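Putative isocitrate dehydrogenase, NAD-dependent (Methylococcus capsulatus, PDB 6LKY) probably catalyses the NAD-dependent oxidative decarboxylation of isocitrate to 2-oxoglutarate, in all likelihood with a magnesium ion as cofactor. Local coordinates at residues A[22-25]-A[30-33]; A[48-53]-A[82-87]; A[159-164]-A[220-225]. The protein carries 1 engineered substitution. One frame throughout, in Å; residues are numbered along the deposited sequence.

Contact 1 of 3, residues A[22-25]-A[30-33]; sequences KVIE and QVQW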
loop_
_atom_site.group_PDB
_atom_site.type_symbol
_atom_site.label_atom_id
_atom_site.label_comp_id
_atom_site.label_asym_id
_atom_site.label_seq_id
_atom_site.Cartn_x
_atom_site.Cartn_y
_atom_site.Cartn_z
ATOM N N LYS A 22 15.489 12.887 -26.874
ATOM C CA LYS A 22 16.448 13.963 -27.096
ATOM C C LYS A 22 17.619 13.828 -26.139
ATOM O O LYS A 22 18.789 13.848 -26.560
ATOM C CB LYS A 22 15.761 15.321 -26.944
ATOM C CG LYS A 22 14.824 15.690 -28.099
ATOM C CD LYS A 22 14.421 17.163 -28.016
ATOM C CE LYS A 22 12.947 17.393 -28.355
ATOM N NZ LYS A 22 12.630 17.211 -29.800
ATOM N N VAL A 23 17.320 13.563 -24.864
ATOM C CA VAL A 23 18.380 13.460 -23.869
ATOM C C VAL A 23 19.300 12.304 -24.210
ATOM O O VAL A 23 20.532 12.441 -24.176
ATOM C CB VAL A 23 17.775 13.315 -22.461
ATOM C CG1 VAL A 23 18.816 12.818 -21.478
ATOM C CG2 VAL A 23 17.190 14.649 -22.004
ATOM N N ILE A 24 18.724 11.172 -24.621
ATOM C CA ILE A 24 19.570 10.040 -24.978
ATOM C C ILE A 24 20.480 10.426 -26.135
ATOM O O ILE A 24 21.700 10.208 -26.092
ATOM C CB ILE A 24 18.710 8.804 -25.303
ATOM C CG1 ILE A 24 18.084 8.236 -24.016
ATOM C CG2 ILE A 24 19.539 7.740 -26.017
ATOM C CD1 ILE A 24 16.913 7.287 -24.266
ATOM N N GLU A 25 19.922 11.090 -27.150
ATOM C CA GLU A 25 20.749 11.418 -28.298
ATOM C C GLU A 25 21.792 12.455 -27.927
ATOM O O GLU A 25 22.884 12.459 -28.506
ATOM C CB GLU A 25 19.878 11.860 -29.472
ATOM C CG GLU A 25 19.394 10.654 -30.292
ATOM C CD GLU A 25 18.177 10.950 -31.150
ATOM O OE1 GLU A 25 17.695 12.103 -31.118
ATOM O OE2 GLU A 25 17.698 10.021 -31.845
ATOM N N GLN A 30 24.479 5.821 -30.095
ATOM C CA GLN A 30 23.901 5.566 -31.408
ATOM C C GLN A 30 22.694 4.645 -31.273
ATOM O O GLN A 30 22.842 3.477 -30.896
ATOM C CB GLN A 30 24.943 4.937 -32.328
ATOM C CG GLN A 30 26.289 5.643 -32.300
ATOM C CD GLN A 30 26.300 6.896 -33.152
ATOM O OE1 GLN A 30 26.363 6.823 -34.381
ATOM N NE2 GLN A 30 26.239 8.058 -32.504
ATOM N N VAL A 31 21.511 5.156 -31.610
ATOM C CA VAL A 31 20.272 4.395 -31.509
ATOM C C VAL A 31 19.529 4.452 -32.835
ATOM O O VAL A 31 19.209 5.542 -33.324
ATOM C CB VAL A 31 19.358 4.916 -30.386
ATOM C CG1 VAL A 31 18.170 3.979 -30.221
ATOM C CG2 VAL A 31 20.129 5.074 -29.081
ATOM N N GLN A 32 19.220 3.285 -33.391
ATOM C CA GLN A 32 18.198 3.162 -34.427
ATOM C C GLN A 32 16.862 2.876 -33.734
ATOM O O GLN A 32 16.620 1.760 -33.271
ATOM C CB GLN A 32 18.572 2.063 -35.414
ATOM C CG GLN A 32 17.674 1.998 -36.651
ATOM C CD GLN A 32 17.877 0.724 -37.454
ATOM O OE1 GLN A 32 18.942 0.107 -37.401
ATOM N NE2 GLN A 32 16.849 0.315 -38.192
ATOM N N TRP A 33 15.989 3.882 -33.648
ATOM C CA TRP A 33 14.673 3.686 -33.041
ATOM C C TRP A 33 13.718 2.978 -34.000
ATOM O O TRP A 33 13.569 3.377 -35.160
ATOM C CB TRP A 33 14.059 5.016 -32.613
ATOM C CG TRP A 33 14.869 5.790 -31.658
ATOM C CD1 TRP A 33 15.590 6.917 -31.927
ATOM C CD2 TRP A 33 15.047 5.522 -30.263
ATOM N NE1 TRP A 33 16.211 7.366 -30.788
ATOM C CE2 TRP A 33 15.898 6.528 -29.751
ATOM C CE3 TRP A 33 14.579 4.524 -29.395
ATOM C CZ2 TRP A 33 16.295 6.567 -28.411
ATOM C CZ3 TRP A 33 14.972 4.565 -28.061
ATOM C CH2 TRP A 33 15.823 5.580 -27.583
#
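Ile24 and Glu25, near the C-terminal end of helix 13-26, meet Val31 and Trp33 of strand 31-35 in a partly buried contact that combines apolar packing with one hydrogen bond. It joins the helix of the beta-alpha-beta unit 2-7, 13-26, 31-35 to the second strand of that unit. The indole edge of Trp33 carries both kinds of interaction. Its NE1 donates a hydrogen bond to Glu25 OE2 at 3.2 Å, bent to 146° at the hydrogen. The acceptor lies almost exactly in the indole plane, but the donor comes from above the carboxylate, 48° out of its plane, and the two flat groups are inclined at 61°. Glu25 gets there with its chain extended beyond CG. Farther along the same ring edge, Ile24 CD1 touches Trp33 CH2 at 3.9 Å. The other branch of the isoleucine, CG2, meets Val31 CG2 at 4.1 Å, the two side chains crossing nearly at right angles. Val31 CG1, in turn, sits 3.3 Å above the centre of the Trp33 ring, covering one indole face from within the strand, which probably limits its tilt. Around these groups Val31 and Trp33 also touch Ile4 of the neighbouring strand 2-7, while Met287 of helix 278-290 packs against both Ile24 and Trp33.

Contact 2 of 3, residues A[48-53]-A[82-87]; sequences TPLPDA and VTLRQA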
loop_
_atom_site.group_PDB
_atom_site.type_symbol
_atom_site.label_atom_id
_atom_site.label_comp_id
_atom_site.label_asym_id
_atom_site.label_seq_id
_atom_site.Cartn_x
_atom_site.Cartn_y
_atom_site.Cartn_z
ATOM N N THR A 48 -6.532 -2.492 -32.425
ATOM C CA THR A 48 -6.067 -3.479 -31.441
ATOM C C THR A 48 -5.108 -2.821 -30.456
ATOM O O THR A 48 -4.279 -2.000 -30.867
ATOM C CB THR A 48 -5.345 -4.659 -32.100
ATOM O OG1 THR A 48 -4.656 -5.405 -31.087
ATOM C CG2 THR A 48 -4.320 -4.159 -33.100
ATOM N N PRO A 49 -5.148 -3.191 -29.168
ATOM C CA PRO A 49 -4.209 -2.569 -28.211
ATOM C C PRO A 49 -2.767 -3.059 -28.342
ATOM O O PRO A 49 -1.855 -2.387 -27.852
ATOM C CB PRO A 49 -4.809 -2.920 -26.838
ATOM C CG PRO A 49 -5.605 -4.182 -27.078
ATOM C CD PRO A 49 -6.118 -4.090 -28.506
ATOM N N LEU A 50 -2.515 -4.187 -28.999
ATOM C CA LEU A 50 -1.154 -4.702 -29.149
ATOM C C LEU A 50 -1.029 -5.318 -30.530
ATOM O O LEU A 50 -1.232 -6.526 -30.704
ATOM C CB LEU A 50 -0.821 -5.730 -28.066
ATOM C CG LEU A 50 0.574 -5.764 -27.432
ATOM C CD1 LEU A 50 0.894 -7.150 -26.900
ATOM C CD2 LEU A 50 1.650 -5.305 -28.367
ATOM N N PRO A 51 -0.724 -4.512 -31.548
ATOM C CA PRO A 51 -0.488 -5.083 -32.881
ATOM C C PRO A 51 0.609 -6.131 -32.813
ATOM O O PRO A 51 1.573 -5.995 -32.053
ATOM C CB PRO A 51 -0.067 -3.875 -33.729
ATOM C CG PRO A 51 -0.536 -2.671 -32.978
ATOM C CD PRO A 51 -0.567 -3.049 -31.519
ATOM N N ASP A 52 0.431 -7.200 -33.598
ATOM C CA ASP A 52 1.440 -8.255 -33.683
ATOM C C ASP A 52 2.806 -7.695 -34.034
ATOM O O ASP A 52 3.826 -8.165 -33.519
ATOM C CB ASP A 52 1.028 -9.301 -34.724
ATOM C CG ASP A 52 0.032 -10.311 -34.183
ATOM O OD1 ASP A 52 0.045 -10.577 -32.955
ATOM O OD2 ASP A 52 -0.767 -10.831 -34.993
ATOM N N ALA A 53 2.847 -6.696 -34.921
ATOM C CA ALA A 53 4.126 -6.134 -35.349
ATOM C C ALA A 53 4.902 -5.529 -34.181
ATOM O O ALA A 53 6.136 -5.596 -34.161
ATOM C CB ALA A 53 3.894 -5.091 -36.443
ATOM N N VAL A 82 1.066 -5.382 -18.796
ATOM C CA VAL A 82 1.146 -6.707 -18.208
ATOM C C VAL A 82 1.325 -7.756 -19.290
ATOM O O VAL A 82 2.124 -8.696 -19.136
ATOM C CB VAL A 82 -0.102 -6.962 -17.349
ATOM C CG1 VAL A 82 -0.192 -8.439 -16.962
ATOM C CG2 VAL A 82 -0.069 -6.034 -16.124
ATOM N N THR A 83 0.567 -7.627 -20.390
ATOM C CA THR A 83 0.705 -8.557 -21.508
ATOM C C THR A 83 2.134 -8.566 -22.041
ATOM O O THR A 83 2.692 -9.633 -22.308
ATOM C CB THR A 83 -0.272 -8.207 -22.623
ATOM O OG1 THR A 83 -1.614 -8.397 -22.162
ATOM C CG2 THR A 83 -0.038 -9.095 -23.831
ATOM N N LEU A 84 2.736 -7.386 -22.215
ATOM C CA LEU A 84 4.128 -7.316 -22.661
ATOM C C LEU A 84 5.055 -8.025 -21.676
ATOM O O LEU A 84 5.864 -8.873 -22.073
ATOM C CB LEU A 84 4.545 -5.851 -22.837
ATOM C CG LEU A 84 4.695 -5.187 -24.217
ATOM C CD1 LEU A 84 4.248 -6.055 -25.381
ATOM C CD2 LEU A 84 3.968 -3.868 -24.233
ATOM N N ARG A 85 4.941 -7.694 -20.376
ATOM C CA ARG A 85 5.796 -8.321 -19.366
ATOM C C ARG A 85 5.698 -9.840 -19.421
ATOM O O ARG A 85 6.710 -10.543 -19.327
ATOM C CB ARG A 85 5.416 -7.835 -17.961
ATOM C CG ARG A 85 5.689 -6.382 -17.695
ATOM C CD ARG A 85 4.853 -5.847 -16.550
ATOM N NE ARG A 85 5.164 -4.432 -16.322
ATOM C CZ ARG A 85 4.409 -3.596 -15.618
ATOM N NH1 ARG A 85 3.284 -4.026 -15.059
ATOM N NH2 ARG A 85 4.780 -2.330 -15.480
ATOM N N GLN A 86 4.486 -10.363 -19.581
ATOM C CA GLN A 86 4.290 -11.813 -19.562
ATOM C C GLN A 86 4.695 -12.475 -20.875
ATOM O O GLN A 86 5.312 -13.545 -20.860
ATOM C CB GLN A 86 2.838 -12.134 -19.230
ATOM C CG GLN A 86 2.480 -11.724 -17.808
ATOM C CD GLN A 86 1.004 -11.898 -17.495
ATOM O OE1 GLN A 86 0.175 -12.008 -18.392
ATOM N NE2 GLN A 86 0.673 -11.899 -16.215
ATOM N N ALA A 87 4.351 -11.862 -22.013
ATOM C CA ALA A 87 4.697 -12.418 -23.321
ATOM C C ALA A 87 6.209 -12.458 -23.533
ATOM O O ALA A 87 6.721 -13.364 -24.202
ATOM C CB ALA A 87 4.028 -11.603 -24.432
#
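Thr83 O, on the residue whose methyl group meets Leu50, takes a backbone hydrogen bond from Ala87 N at 2.8 Å in helix 80-87. The hydroxyl of Thr83 is also tied to the residue just ahead of the helix, OG1 being hydrogen-bonded to Ser79 O. This fixes the rotation of the side chain: with chi1 at -65°, CG2 stands opposite the backbone N, and the methyl faces the loop that leads into helix 52-61. No hydrogen bond spans the two segments; the join is made by Leu50, which reaches across from that loop. Its CD1 touches two consecutive helix residues, lying 3.8 Å from Thr83 CG2 and equally 3.8 Å from Leu84 CD1. Leu50 and Thr83 lie alongside each other, pointing opposite ways; against Leu84 the leucine comes at a slant, with Leu50 CD2 also 4.0 Å from Leu84 CD1. Leu84 makes this approach in an unusual conformation, chi2 being nearly eclipsed at 7°, which may mean strain or uncertainty in the model. Its side chain is also about 4 Å from those of Lys66 and Leu69, two NAD-binding residues. On the loop side the backbone is braced by Thr48, whose OG1 accepts from Leu50 N at 3.2 Å. Elsewhere on helix 80-87, Val82 packs on Ile177 of the second subunit, and Arg85 NH2 forms a salt bridge with Glu260, itself an NAD-binding residue. The Thr48 bond defines an ST turn, followed by Pro51 at the N-cap of helix 52-61. Loop and helix thus meet beside a dinucleotide pocket of an isocitrate/isopropylmalate dehydrogenase fold, the side chain of Leu84 lying about 9 Å from a bound NAD.

Contact 3 of 3, residues A[159-164]-A[220-225]; sequences DYARRA and FDVLVT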
loop_
_atom_site.group_PDB
_atom_site.type_symbol
_atom_site.label_atom_id
_atom_site.label_comp_id
_atom_site.label_asym_id
_atom_site.label_seq_id
_atom_site.Cartn_x
_atom_site.Cartn_y
_atom_site.Cartn_z
ATOM N N ASP A 159 20.894 -11.619 -6.157
ATOM C CA ASP A 159 21.948 -11.361 -7.137
ATOM C C ASP A 159 22.093 -9.871 -7.397
ATOM O O ASP A 159 23.215 -9.362 -7.514
ATOM C CB ASP A 159 21.670 -12.092 -8.455
ATOM C CG ASP A 159 21.769 -13.594 -8.325
ATOM O OD1 ASP A 159 22.291 -14.065 -7.296
ATOM O OD2 ASP A 159 21.319 -14.310 -9.250
ATOM N N TYR A 160 20.969 -9.150 -7.473
ATOM C CA TYR A 160 21.020 -7.709 -7.688
ATOM C C TYR A 160 21.673 -7.016 -6.509
ATOM O O TYR A 160 22.480 -6.101 -6.695
ATOM C CB TYR A 160 19.611 -7.152 -7.914
ATOM C CG TYR A 160 19.559 -5.634 -8.035
ATOM C CD1 TYR A 160 19.494 -4.815 -6.899
ATOM C CD2 TYR A 160 19.580 -5.023 -9.283
ATOM C CE1 TYR A 160 19.467 -3.430 -7.018
ATOM C CE2 TYR A 160 19.543 -3.646 -9.410
ATOM C CZ TYR A 160 19.485 -2.859 -8.281
ATOM O OH TYR A 160 19.439 -1.499 -8.433
ATOM N N ALA A 161 21.318 -7.425 -5.289
ATOM C CA ALA A 161 21.950 -6.866 -4.098
ATOM C C ALA A 161 23.470 -7.055 -4.128
ATOM O O ALA A 161 24.219 -6.124 -3.814
ATOM C CB ALA A 161 21.339 -7.494 -2.844
ATOM N N ARG A 162 23.941 -8.250 -4.505
ATOM C CA ARG A 162 25.387 -8.476 -4.614
ATOM C C ARG A 162 26.006 -7.576 -5.676
ATOM O O ARG A 162 26.941 -6.814 -5.408
ATOM C CB ARG A 162 25.690 -9.936 -4.951
ATOM C CG ARG A 162 25.722 -10.871 -3.784
ATOM C CD ARG A 162 26.332 -12.202 -4.203
ATOM N NE ARG A 162 26.397 -13.122 -3.076
ATOM C CZ ARG A 162 26.374 -14.445 -3.193
ATOM N NH1 ARG A 162 26.289 -15.007 -4.391
ATOM N NH2 ARG A 162 26.425 -15.206 -2.109
ATOM N N ARG A 163 25.476 -7.653 -6.896
ATOM C CA ARG A 163 26.022 -6.910 -8.022
ATOM C C ARG A 163 26.026 -5.409 -7.755
ATOM O O ARG A 163 26.946 -4.704 -8.183
ATOM C CB ARG A 163 25.198 -7.263 -9.261
ATOM C CG ARG A 163 25.634 -6.697 -10.589
ATOM C CD ARG A 163 24.916 -7.470 -11.718
ATOM N NE ARG A 163 23.478 -7.182 -11.783
ATOM C CZ ARG A 163 22.509 -8.049 -11.482
ATOM N NH1 ARG A 163 22.799 -9.284 -11.085
ATOM N NH2 ARG A 163 21.239 -7.680 -11.577
ATOM N N ALA A 164 25.026 -4.906 -7.038
ATOM C CA ALA A 164 24.936 -3.487 -6.726
ATOM C C ALA A 164 25.616 -3.137 -5.412
ATOM O O ALA A 164 25.579 -1.967 -5.002
ATOM C CB ALA A 164 23.470 -3.045 -6.685
ATOM N N PHE A 220 15.371 0.692 4.646
ATOM C CA PHE A 220 15.147 -0.218 3.537
ATOM C C PHE A 220 16.282 -0.144 2.531
ATOM O O PHE A 220 16.833 0.928 2.259
ATOM C CB PHE A 220 13.820 0.088 2.839
ATOM C CG PHE A 220 12.631 -0.275 3.663
ATOM C CD1 PHE A 220 12.177 -1.580 3.713
ATOM C CD2 PHE A 220 11.996 0.681 4.422
ATOM C CE1 PHE A 220 11.084 -1.915 4.490
ATOM C CE2 PHE A 220 10.908 0.356 5.205
ATOM C CZ PHE A 220 10.450 -0.937 5.242
ATOM N N ASP A 221 16.586 -1.308 1.952
ATOM C CA ASP A 221 17.652 -1.468 0.980
ATOM C C ASP A 221 17.076 -2.065 -0.302
ATOM O O ASP A 221 16.586 -1.333 -1.166
ATOM C CB ASP A 221 18.761 -2.340 1.587
ATOM C CG ASP A 221 20.095 -2.172 0.895
ATOM O OD1 ASP A 221 20.167 -1.453 -0.123
ATOM O OD2 ASP A 221 21.084 -2.757 1.388
ATOM N N VAL A 222 17.110 -3.387 -0.440
ATOM C CA VAL A 222 16.373 -4.070 -1.497
ATOM C C VAL A 222 15.110 -4.653 -0.883
ATOM O O VAL A 222 15.179 -5.309 0.159
ATOM C CB VAL A 222 17.217 -5.171 -2.158
ATOM C CG1 VAL A 222 16.405 -5.871 -3.248
ATOM C CG2 VAL A 222 18.508 -4.577 -2.720
ATOM N N LEU A 223 13.962 -4.364 -1.491
ATOM C CA LEU A 223 12.694 -5.001 -1.152
ATOM C C LEU A 223 12.385 -6.003 -2.245
ATOM O O LEU A 223 12.522 -5.672 -3.415
ATOM C CB LEU A 223 11.559 -3.982 -1.079
ATOM C CG LEU A 223 11.563 -2.943 0.024
ATOM C CD1 LEU A 223 12.391 -1.740 -0.402
ATOM C CD2 LEU A 223 10.126 -2.558 0.329
ATOM N N VAL A 224 11.982 -7.217 -1.887
ATOM C CA VAL A 224 11.531 -8.182 -2.883
ATOM C C VAL A 224 10.106 -8.589 -2.531
ATOM O O VAL A 224 9.792 -8.860 -1.361
ATOM C CB VAL A 224 12.471 -9.400 -3.001
ATOM C CG1 VAL A 224 12.417 -10.279 -1.752
ATOM C CG2 VAL A 224 12.121 -10.219 -4.261
ATOM N N THR A 225 9.231 -8.575 -3.530
ATOM C CA THR A 225 7.833 -8.826 -3.211
ATOM C C THR A 225 7.080 -9.231 -4.469
ATOM O O THR A 225 7.636 -9.277 -5.576
ATOM C CB THR A 225 7.215 -7.604 -2.517
ATOM O OG1 THR A 225 5.937 -7.960 -1.982
ATOM C CG2 THR A 225 7.066 -6.449 -3.471
#
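Ala161 and Tyr160, in the last turn of helix 147-163, close on a single methyl group of Val222 in strand 222-225. Val222 CG2 is 4.1 Å from Ala161 CB and 4.3 Å from Tyr160 CD1, which it approaches at the edge of the ring, near the ring plane. The small alanine lets the helix come close to the strand: the CA atoms of Ala161 and Val222 are 6.8 Å apart. With CG1 of Val222 opposite its backbone N (chi1 179°), CG2 is the branch turned to the helix. This is helix-on-sheet packing in an alpha/beta fold, with strand 222-225 running parallel between strands 111-117 and 168-173. The end of the helix reaches all three, as Tyr160 also touches Val113 and Ala161 touches Val169. Away from this buried patch the helix faces solvent. Within the helix end, Ala164 CB lies 4.0 Å above one face of the Tyr160 ring, toward its rim. Arg163, exposed to solvent, folds back so that its guanidinium lies flat over its own helix, with Tyr160 CA 3.7 Å above the group's plane. Arg162, equally exposed, extends in a different direction to a salt bridge of its NE with Asp198.

Overall arrangement
The three contacts follow one another along the chain without overlap. Contact 1 and contact 2 have centres 24 Å apart; contact 3 is 29 Å from each. Contacts 1 and 3 both pack a helix on the ten-stranded mixed sheet, but far apart on it: strand 31-35 is one outermost strand of the chain's sheet, whereas strand 222-225 lies within the parallel group near the other end. Contact 2 involves none of these strands; it sets a loop against helix 80-87 and lies closest to NAD-binding residues. The nearest atoms of contacts 1 and 2 are about 11 Å apart. One dehydrogenase fold thus carries all three, with contact 2 bordering an NAD site.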